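Side-chain contacts in spore cortex-lytic enzyme (Bacillus cereus ATCC 14579, PDB 6TCI), which probably acts as an N-acetylmuramyl-L-alanine amidase required for spore cortex hydrolysis during germination, represented here by its N-terminal putative peptidoglycan-binding domain: residues Q5-G10 and K63-L68; I17-R22 and W39-A44; N26-G31 and Q49-L54. All coordinates share one frame; numbering follows the deposited sequence.

Contact 1 of 3, residues Q5-G10 and K63-L68; sequences QVIQRG and KTKQML
Lys65 leaves its helix with CG beside the backbone N (chi1 -69°) and then runs out nearly straight to NZ, while Ile7 swings CG1 to the backbone-N side of its own CB (chi1 -39°) and into the path of that chain. The two side chains cross obliquely near the lysine's far end: Ile7 CG1 lies 3.7 Å from Lys65 CE, and Ile7 CD1 follows at 3.8 Å from the same carbon. Beyond this apolar crossing the ammonium group reaches the backbone of the leading loop. NZ donates to Gln5 O, although the modelled 2.4 Å between Lys65 NZ and Gln5 O is too short to be trusted in detail. In the small three-helix peptidoglycan-binding domain, this joins the loop ahead of helix 14-25 to the last helix, 62-71. Lys65 NZ also donates to Ser3 O, so the amine of this buried lysine sits among main-chain carbonyls of the N-terminal arm, and Phe2 packs against the same side chain. Ile7 has further partners: its backbone is hydrogen-bonded to Ala60, and its side chain touches Leu19 of helix 14-25 and Phe37.

Contact 2 of 3, residues I17-R22 and W39-A44; sequences IELQSR and WGTYWA
The flat carboxamide of Gln20 meets Thr41 edge-on: Thr41 OG1 lies close to the amide plane, 2.9 Å from Gln20 NE2, and the N-H points almost straight at it (173°). This is the buried seam between helices 14-25 and 39-51 in the three-helix peptidoglycan-binding domain. Two more bonds work on the same amide, since NE2 also donates to Asp34 OD1 and OE1 accepts from Gly35 N. Together they fix the rotation of the group and settle which end is nitrogen, and they tie the loop between the helices to the seam. Within helix 14-25, away from the seam, another flat group, the guanidinium of Arg22, forms a salt bridge with Glu18, which lies at its edge and in its plane. NE and NH2 grip side-on the single oxygen OE2, with Arg22 NE at 2.8 Å from Glu18 OE2, on the anti lone pair, and NH2 coming from above the carboxylate plane. On the outer side of helix 39-51, one face of the Trp39 indole carries Trp43 CB, which sits toward the rim of the ring.

Across the seam the apolar half of Thr41 does its own work. With OG1 placed beside the backbone N (chi1 -54°), the methyl CG2 is turned to Leu19, whose CD2 is 3.8 Å from Thr41 CG2; these two side chains run askew to each other, whereas Gln20 and Thr41 cross at about a right angle. Leu19 in turn packs on Leu68, so helix 62-71 rests against this part of helix 14-25. The aliphatic part of Gln20 also lies against the threonine: Gln20 CG is 3.7 Å from Thr41 OG1, the same oxygen that accepts from Gln20 NE2.

Contact 3 of 3, residues N26-G31 and Q49-L54; sequences NGFYTG and QEKFGL
Phe28 heads from CB toward Lys51 and Phe52, its CG set beside the backbone N (chi1 -67°), and spends the outer half of its ring on the end of helix 39-51. That helix finishes in a Schellman motif, and Phe28 itself follows a second one, in which Gly27 ends helix 14-25; the contact therefore brings together the C-terminal ends of two helices of the peptidoglycan-binding domain. Within its own loop, Asn26 CB lies at the edge of the ring and in its plane, 3.7 Å from Phe28 CD2. On the other side of the ring Phe28 CE1 comes to 4.1 Å from Lys51 CB. Phe28 CE2 approaches the neighbouring ring, 4.1 Å from Phe52 CE1, and the tip, CZ, does double duty: Phe28 CZ is 3.8 Å from Lys51 CB and also touches Lys51 CG.

From the lysine's side, CG stands anti to the backbone N (chi1 -180°), and the chain then bends at chi2 and chi3. Only CB and CG come near the Phe28 ring, while the rest turns away from it. Phe52 presents its edge: Phe28 CE2 lies near the plane of the Phe52 ring, although the two side chains as a whole meet at a slant. Phe52 also stacks on Phe48 and touches Met67 and Ala71 of helix 62-71, so the cluster reaches the third helix. The contact is apolar throughout and lies at the surface.

Just after Phe52 comes Gly53, which with its positive phi (76°) is the C-prime residue of the Schellman motif. The main closure of that turn is Leu54 N to Gln49 O at 2.9 Å, beside a weak bond from Gly53 N to Glu50 O.

In the fold
Contact 2 is the buried one, contact 1 is partly buried, and contact 3 lies at the surface. Contacts 2 and 3 both use helix 39-51, and they meet where Tyr29, from the loop after helix 14-25, packs against Thr41. Contact 1 draws on helix 62-71 instead; it meets contact 2 through Leu68 and Ile7 on Leu19, and contact 3 through Thr64 OG1 and Gln49 NE2, a probable hydrogen bond. The chemistry shifts accordingly: a side-chain amide paired with a hydroxyl between helices 14-25 and 39-51, a buried lysine amine near the main chain of the N-terminal arm, and purely apolar ring and methylene packing at the helix ends.

Contact 1 of 3, residues Q5-G10 and K63-L68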
loop_
_atom_site.group_PDB
_atom_site.type_symbol
_atom_site.label_atom_id
_atom_site.label_comp_id
_atom_site.label_asym_id
_atom_site.label_seq_id
_atom_site.Cartn_x
_atom_site.Cartn_y
_atom_site.Cartn_z
ATOM N N GLN A 5 -10.645 1.196 6.973
ATOM C CA GLN A 5 -10.245 2.594 6.901
ATOM C C GLN A 5 -9.290 2.800 5.734
ATOM O O GLN A 5 -8.442 1.949 5.453
ATOM C CB GLN A 5 -9.559 3.030 8.196
ATOM C CG GLN A 5 -10.384 2.762 9.436
ATOM C CD GLN A 5 -11.648 3.593 9.468
ATOM O OE1 GLN A 5 -11.624 4.760 9.856
ATOM N NE2 GLN A 5 -12.763 2.996 9.050
ATOM N N VAL A 6 -9.440 3.936 5.053
ATOM C CA VAL A 6 -8.535 4.277 3.961
ATOM C C VAL A 6 -7.141 4.507 4.523
ATOM O O VAL A 6 -6.969 5.216 5.522
ATOM C CB VAL A 6 -9.047 5.531 3.231
ATOM C CG1 VAL A 6 -8.013 6.042 2.237
ATOM C CG2 VAL A 6 -10.367 5.244 2.518
ATOM N N ILE A 7 -6.131 3.910 3.883
ATOM C CA ILE A 7 -4.740 4.068 4.297
ATOM C C ILE A 7 -4.121 5.162 3.446
ATOM O O ILE A 7 -4.108 5.064 2.212
ATOM C CB ILE A 7 -3.947 2.761 4.144
ATOM C CG1 ILE A 7 -4.777 1.542 4.546
ATOM C CG2 ILE A 7 -2.658 2.828 4.956
ATOM C CD1 ILE A 7 -4.040 0.231 4.300
ATOM N N GLN A 8 -3.594 6.201 4.092
ATOM C CA GLN A 8 -3.040 7.319 3.343
ATOM C C GLN A 8 -1.878 7.924 4.110
ATOM O O GLN A 8 -1.612 7.576 5.262
ATOM C CB GLN A 8 -4.100 8.378 3.055
ATOM C CG GLN A 8 -4.587 9.067 4.294
ATOM C CD GLN A 8 -5.401 10.292 3.962
ATOM O OE1 GLN A 8 -6.582 10.368 4.286
ATOM N NE2 GLN A 8 -4.773 11.258 3.302
ATOM N N ARG A 9 -1.212 8.863 3.449
ATOM C CA ARG A 9 -0.083 9.579 4.020
ATOM C C ARG A 9 -0.398 10.091 5.419
ATOM O O ARG A 9 -1.473 10.649 5.670
ATOM C CB ARG A 9 0.236 10.737 3.084
ATOM C CG ARG A 9 1.092 11.805 3.653
ATOM C CD ARG A 9 1.076 12.971 2.714
ATOM N NE ARG A 9 2.154 13.874 3.020
ATOM C CZ ARG A 9 2.509 14.857 2.207
ATOM N NH1 ARG A 9 1.844 15.021 1.071
ATOM N NH2 ARG A 9 3.506 15.660 2.530
ATOM N N GLY A 10 0.551 9.888 6.338
ATOM C CA GLY A 10 0.395 10.286 7.717
ATOM C C GLY A 10 -0.100 9.189 8.631
ATOM O O GLY A 10 0.043 9.303 9.855
ATOM N N LYS A 63 -10.847 -0.809 -3.184
ATOM C CA LYS A 63 -10.451 -1.451 -4.434
ATOM C C LYS A 63 -8.945 -1.679 -4.495
ATOM O O LYS A 63 -8.483 -2.723 -4.981
ATOM C CB LYS A 63 -10.943 -0.636 -5.626
ATOM C CG LYS A 63 -12.393 -0.933 -6.003
ATOM C CD LYS A 63 -13.135 0.319 -6.436
ATOM N N THR A 64 -8.162 -0.726 -3.990
ATOM C CA THR A 64 -6.713 -0.890 -3.975
ATOM C C THR A 64 -6.299 -1.991 -3.008
ATOM O O THR A 64 -5.434 -2.816 -3.329
ATOM C CB THR A 64 -6.040 0.436 -3.614
ATOM O OG1 THR A 64 -6.259 1.376 -4.669
ATOM C CG2 THR A 64 -4.536 0.252 -3.448
ATOM N N LYS A 65 -6.892 -2.017 -1.811
ATOM C CA LYS A 65 -6.578 -3.091 -0.870
ATOM C C LYS A 65 -6.927 -4.453 -1.451
ATOM O O LYS A 65 -6.151 -5.409 -1.324
ATOM C CB LYS A 65 -7.347 -2.902 0.433
ATOM C CG LYS A 65 -6.899 -1.729 1.268
ATOM C CD LYS A 65 -7.945 -1.468 2.325
ATOM C CE LYS A 65 -7.647 -0.244 3.145
ATOM N NZ LYS A 65 -8.754 -0.014 4.117
ATOM N N GLN A 66 -8.104 -4.565 -2.073
ATOM C CA GLN A 66 -8.510 -5.848 -2.636
ATOM C C GLN A 66 -7.549 -6.295 -3.726
ATOM O O GLN A 66 -7.201 -7.482 -3.810
ATOM C CB GLN A 66 -9.937 -5.755 -3.172
ATOM C CG GLN A 66 -10.987 -5.725 -2.071
ATOM C CD GLN A 66 -12.304 -5.136 -2.528
ATOM O OE1 GLN A 66 -12.555 -5.000 -3.728
ATOM N NE2 GLN A 66 -13.154 -4.773 -1.570
ATOM N N MET A 67 -7.093 -5.354 -4.558
ATOM C CA MET A 67 -6.129 -5.693 -5.597
ATOM C C MET A 67 -4.793 -6.118 -4.997
ATOM O O MET A 67 -4.153 -7.049 -5.495
ATOM C CB MET A 67 -5.944 -4.500 -6.534
ATOM C CG MET A 67 -5.029 -4.773 -7.712
ATOM S SD MET A 67 -5.813 -5.772 -8.991
ATOM C CE MET A 67 -7.026 -4.619 -9.620
ATOM N N LEU A 68 -4.361 -5.448 -3.930
ATOM C CA LEU A 68 -3.084 -5.783 -3.313
ATOM C C LEU A 68 -3.125 -7.172 -2.683
ATOM O O LEU A 68 -2.154 -7.935 -2.780
ATOM C CB LEU A 68 -2.706 -4.701 -2.301
ATOM C CG LEU A 68 -1.309 -4.823 -1.699
ATOM C CD1 LEU A 68 -0.244 -4.903 -2.795
ATOM C CD2 LEU A 68 -1.046 -3.662 -0.746
#

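Contact 2 of 3, residues I17-R22 and W39-A44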
loop_
_atom_site.group_PDB
_atom_site.type_symbol
_atom_site.label_atom_id
_atom_site.label_comp_id
_atom_site.label_asym_id
_atom_site.label_seq_id
_atom_site.Cartn_x
_atom_site.Cartn_y
_atom_site.Cartn_z
ATOM N N ILE A 17 1.835 -1.242 8.260
ATOM C CA ILE A 17 2.776 -2.364 8.248
ATOM C C ILE A 17 2.383 -3.387 7.189
ATOM O O ILE A 17 3.219 -3.835 6.397
ATOM C CB ILE A 17 2.882 -3.008 9.641
ATOM C CG1 ILE A 17 3.462 -2.024 10.650
ATOM C CG2 ILE A 17 3.763 -4.248 9.580
ATOM C CD1 ILE A 17 3.300 -2.458 12.081
ATOM N N GLU A 18 1.105 -3.784 7.165
ATOM C CA GLU A 18 0.684 -4.765 6.167
ATOM C C GLU A 18 0.785 -4.202 4.755
ATOM O O GLU A 18 1.206 -4.911 3.830
ATOM C CB GLU A 18 -0.729 -5.271 6.447
ATOM C CG GLU A 18 -1.224 -6.228 5.378
ATOM C CD GLU A 18 -2.497 -6.949 5.756
ATOM O OE1 GLU A 18 -2.873 -6.921 6.948
ATOM O OE2 GLU A 18 -3.126 -7.532 4.844
ATOM N N LEU A 19 0.414 -2.931 4.570
ATOM C CA LEU A 19 0.512 -2.306 3.254
ATOM C C LEU A 19 1.957 -2.293 2.760
ATOM O O LEU A 19 2.243 -2.689 1.620
ATOM C CB LEU A 19 -0.040 -0.881 3.315
ATOM C CG LEU A 19 0.112 -0.069 2.022
ATOM C CD1 LEU A 19 -0.836 -0.592 0.982
ATOM C CD2 LEU A 19 -0.163 1.407 2.279
ATOM N N GLN A 20 2.880 -1.828 3.606
ATOM C CA GLN A 20 4.285 -1.787 3.217
ATOM C C GLN A 20 4.818 -3.184 2.943
ATOM O O GLN A 20 5.585 -3.385 1.998
ATOM C CB GLN A 20 5.121 -1.115 4.307
ATOM C CG GLN A 20 4.872 0.379 4.431
ATOM C CD GLN A 20 5.576 0.974 5.632
ATOM O OE1 GLN A 20 5.885 0.264 6.596
ATOM N NE2 GLN A 20 5.825 2.283 5.592
ATOM N N SER A 21 4.413 -4.162 3.755
ATOM C CA SER A 21 4.906 -5.526 3.580
ATOM C C SER A 21 4.395 -6.145 2.284
ATOM O O SER A 21 5.152 -6.825 1.570
ATOM C CB SER A 21 4.490 -6.386 4.775
ATOM O OG SER A 21 5.048 -5.884 5.987
ATOM N N ARG A 22 3.107 -5.958 1.978
ATOM C CA ARG A 22 2.590 -6.489 0.718
ATOM C C ARG A 22 3.243 -5.802 -0.475
ATOM O O ARG A 22 3.598 -6.461 -1.461
ATOM C CB ARG A 22 1.071 -6.349 0.659
ATOM C CG ARG A 22 0.340 -7.330 1.564
ATOM C CD ARG A 22 -1.169 -7.244 1.379
ATOM N NE ARG A 22 -1.916 -8.072 2.328
ATOM C CZ ARG A 22 -2.227 -9.351 2.134
ATOM N NH1 ARG A 22 -1.848 -9.984 1.023
ATOM N NH2 ARG A 22 -2.929 -10.002 3.053
ATOM N N TRP A 39 6.771 9.295 2.167
ATOM C CA TRP A 39 7.025 9.364 0.729
ATOM C C TRP A 39 7.259 7.986 0.123
ATOM O O TRP A 39 6.719 7.668 -0.947
ATOM C CB TRP A 39 8.236 10.256 0.446
ATOM C CG TRP A 39 8.847 9.916 -0.879
ATOM C CD1 TRP A 39 9.967 9.176 -1.098
ATOM C CD2 TRP A 39 8.329 10.254 -2.172
ATOM N NE1 TRP A 39 10.190 9.043 -2.449
ATOM C CE2 TRP A 39 9.201 9.701 -3.130
ATOM C CE3 TRP A 39 7.222 10.984 -2.611
ATOM C CZ2 TRP A 39 8.991 9.836 -4.500
ATOM C CZ3 TRP A 39 7.019 11.129 -3.972
ATOM C CH2 TRP A 39 7.896 10.555 -4.899
ATOM N N GLY A 40 8.065 7.153 0.780
ATOM C CA GLY A 40 8.397 5.872 0.188
ATOM C C GLY A 40 7.184 4.985 0.006
ATOM O O GLY A 40 7.111 4.214 -0.956
ATOM N N THR A 41 6.220 5.086 0.920
ATOM C CA THR A 41 4.985 4.318 0.811
ATOM C C THR A 41 4.059 4.915 -0.242
ATOM O O THR A 41 3.428 4.180 -1.008
ATOM C CB THR A 41 4.306 4.287 2.181
ATOM O OG1 THR A 41 5.234 3.798 3.161
ATOM C CG2 THR A 41 3.077 3.408 2.166
ATOM N N TYR A 42 3.977 6.247 -0.284
ATOM C CA TYR A 42 3.204 6.939 -1.310
ATOM C C TYR A 42 3.693 6.558 -2.698
ATOM O O TYR A 42 2.899 6.191 -3.576
ATOM C CB TYR A 42 3.380 8.439 -1.073
ATOM C CG TYR A 42 2.720 9.394 -2.045
ATOM C CD1 TYR A 42 1.384 9.755 -1.907
ATOM C CD2 TYR A 42 3.460 9.992 -3.063
ATOM C CE1 TYR A 42 0.794 10.654 -2.781
ATOM C CE2 TYR A 42 2.880 10.902 -3.933
ATOM C CZ TYR A 42 1.552 11.232 -3.790
ATOM O OH TYR A 42 0.977 12.129 -4.661
ATOM N N TRP A 43 5.014 6.630 -2.909
ATOM C CA TRP A 43 5.615 6.288 -4.195
ATOM C C TRP A 43 5.346 4.832 -4.568
ATOM O O TRP A 43 4.882 4.534 -5.677
ATOM C CB TRP A 43 7.117 6.563 -4.099
ATOM C CG TRP A 43 7.948 6.179 -5.284
ATOM C CD1 TRP A 43 8.904 5.208 -5.322
ATOM C CD2 TRP A 43 7.944 6.787 -6.581
ATOM N NE1 TRP A 43 9.480 5.154 -6.566
ATOM C CE2 TRP A 43 8.907 6.112 -7.361
ATOM C CE3 TRP A 43 7.207 7.820 -7.166
ATOM C CZ2 TRP A 43 9.162 6.445 -8.691
ATOM C CZ3 TRP A 43 7.458 8.145 -8.493
ATOM C CH2 TRP A 43 8.429 7.461 -9.236
ATOM N N ALA A 44 5.643 3.907 -3.649
ATOM C CA ALA A 44 5.412 2.490 -3.917
ATOM C C ALA A 44 3.952 2.220 -4.243
ATOM O O ALA A 44 3.642 1.457 -5.163
ATOM C CB ALA A 44 5.834 1.655 -2.708
#

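Contact 3 of 3, residues N26-G31 and Q49-L54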
loop_
_atom_site.group_PDB
_atom_site.type_symbol
_atom_site.label_atom_id
_atom_site.label_comp_id
_atom_site.label_asym_id
_atom_site.label_seq_id
_atom_site.Cartn_x
_atom_site.Cartn_y
_atom_site.Cartn_z
ATOM N N ASN A 26 5.646 -7.588 -3.426
ATOM C CA ASN A 26 5.378 -7.385 -4.840
ATOM C C ASN A 26 6.481 -6.613 -5.559
ATOM O O ASN A 26 6.409 -6.460 -6.781
ATOM C CB ASN A 26 4.023 -6.684 -5.034
ATOM C CG ASN A 26 2.869 -7.665 -5.123
ATOM O OD1 ASN A 26 2.776 -8.434 -6.071
ATOM N ND2 ASN A 26 1.964 -7.615 -4.154
ATOM N N GLY A 27 7.489 -6.116 -4.839
ATOM C CA GLY A 27 8.619 -5.438 -5.452
ATOM C C GLY A 27 8.469 -3.945 -5.631
ATOM O O GLY A 27 9.220 -3.353 -6.417
ATOM N N PHE A 28 7.521 -3.316 -4.949
ATOM C CA PHE A 28 7.308 -1.883 -5.095
ATOM C C PHE A 28 7.882 -1.059 -3.953
ATOM O O PHE A 28 8.321 0.074 -4.186
ATOM C CB PHE A 28 5.814 -1.569 -5.217
ATOM C CG PHE A 28 5.190 -2.082 -6.473
ATOM C CD1 PHE A 28 5.226 -1.331 -7.639
ATOM C CD2 PHE A 28 4.567 -3.317 -6.492
ATOM C CE1 PHE A 28 4.652 -1.809 -8.805
ATOM C CE2 PHE A 28 3.999 -3.806 -7.653
ATOM C CZ PHE A 28 4.035 -3.048 -8.808
ATOM N N TYR A 29 7.879 -1.582 -2.729
ATOM C CA TYR A 29 8.340 -0.844 -1.560
ATOM C C TYR A 29 9.732 -1.329 -1.184
ATOM O O TYR A 29 9.905 -2.493 -0.811
ATOM C CB TYR A 29 7.376 -1.021 -0.387
ATOM C CG TYR A 29 7.777 -0.241 0.839
ATOM C CD1 TYR A 29 7.619 1.139 0.895
ATOM C CD2 TYR A 29 8.320 -0.879 1.942
ATOM C CE1 TYR A 29 7.991 1.855 2.015
ATOM C CE2 TYR A 29 8.696 -0.168 3.064
ATOM C CZ TYR A 29 8.530 1.195 3.096
ATOM O OH TYR A 29 8.903 1.903 4.215
ATOM N N THR A 30 10.713 -0.422 -1.265
ATOM C CA THR A 30 12.126 -0.741 -1.102
ATOM C C THR A 30 12.659 -0.493 0.302
ATOM O O THR A 30 13.684 -1.084 0.665
ATOM C CB THR A 30 12.964 0.085 -2.096
ATOM O OG1 THR A 30 12.961 1.464 -1.705
ATOM C CG2 THR A 30 12.397 -0.019 -3.499
ATOM N N GLY A 31 12.008 0.363 1.087
ATOM C CA GLY A 31 12.546 0.797 2.357
ATOM C C GLY A 31 12.262 -0.172 3.489
ATOM O O GLY A 31 11.808 -1.303 3.300
ATOM N N GLN A 49 -0.491 0.977 -8.043
ATOM C CA GLN A 49 -1.757 1.319 -8.682
ATOM C C GLN A 49 -1.608 1.414 -10.195
ATOM O O GLN A 49 -2.448 0.892 -10.937
ATOM C CB GLN A 49 -2.319 2.612 -8.089
ATOM C CG GLN A 49 -2.809 2.427 -6.657
ATOM C CD GLN A 49 -3.200 3.738 -6.010
ATOM O OE1 GLN A 49 -2.540 4.758 -6.204
ATOM N NE2 GLN A 49 -4.279 3.718 -5.237
ATOM N N GLU A 50 -0.540 2.063 -10.668
ATOM C CA GLU A 50 -0.316 2.194 -12.104
ATOM C C GLU A 50 -0.151 0.828 -12.758
ATOM O O GLU A 50 -0.782 0.539 -13.782
ATOM C CB GLU A 50 0.906 3.080 -12.361
ATOM C CG GLU A 50 1.214 3.300 -13.839
ATOM C CD GLU A 50 0.814 4.679 -14.313
ATOM O OE1 GLU A 50 0.992 5.650 -13.543
ATOM O OE2 GLU A 50 0.324 4.792 -15.457
ATOM N N LYS A 51 0.683 -0.032 -12.166
ATOM C CA LYS A 51 0.946 -1.344 -12.749
ATOM C C LYS A 51 -0.322 -2.183 -12.825
ATOM O O LYS A 51 -0.523 -2.933 -13.790
ATOM C CB LYS A 51 2.006 -2.077 -11.920
ATOM C CG LYS A 51 2.370 -3.468 -12.432
ATOM C CD LYS A 51 3.086 -3.402 -13.786
ATOM C CE LYS A 51 4.428 -2.696 -13.668
ATOM N NZ LYS A 51 5.300 -2.944 -14.849
ATOM N N PHE A 52 -1.181 -2.086 -11.807
ATOM C CA PHE A 52 -2.361 -2.936 -11.714
ATOM C C PHE A 52 -3.622 -2.296 -12.287
ATOM O O PHE A 52 -4.712 -2.860 -12.139
ATOM C CB PHE A 52 -2.546 -3.454 -10.287
ATOM C CG PHE A 52 -1.611 -4.579 -9.960
ATOM C CD1 PHE A 52 -0.278 -4.327 -9.695
ATOM C CD2 PHE A 52 -2.048 -5.890 -9.985
ATOM C CE1 PHE A 52 0.604 -5.367 -9.429
ATOM C CE2 PHE A 52 -1.173 -6.932 -9.725
ATOM C CZ PHE A 52 0.156 -6.669 -9.447
ATOM N N GLY A 53 -3.495 -1.155 -12.961
ATOM C CA GLY A 53 -4.619 -0.553 -13.654
ATOM C C GLY A 53 -5.624 0.150 -12.774
ATOM O O GLY A 53 -6.771 0.342 -13.196
ATOM N N LEU A 54 -5.233 0.538 -11.561
ATOM C CA LEU A 54 -6.076 1.296 -10.655
ATOM C C LEU A 54 -5.837 2.786 -10.848
ATOM O O LEU A 54 -4.764 3.200 -11.302
ATOM C CB LEU A 54 -5.730 0.936 -9.212
ATOM C CG LEU A 54 -5.981 -0.516 -8.823
ATOM C CD1 LEU A 54 -5.178 -0.863 -7.587
ATOM C CD2 LEU A 54 -7.459 -0.771 -8.595
#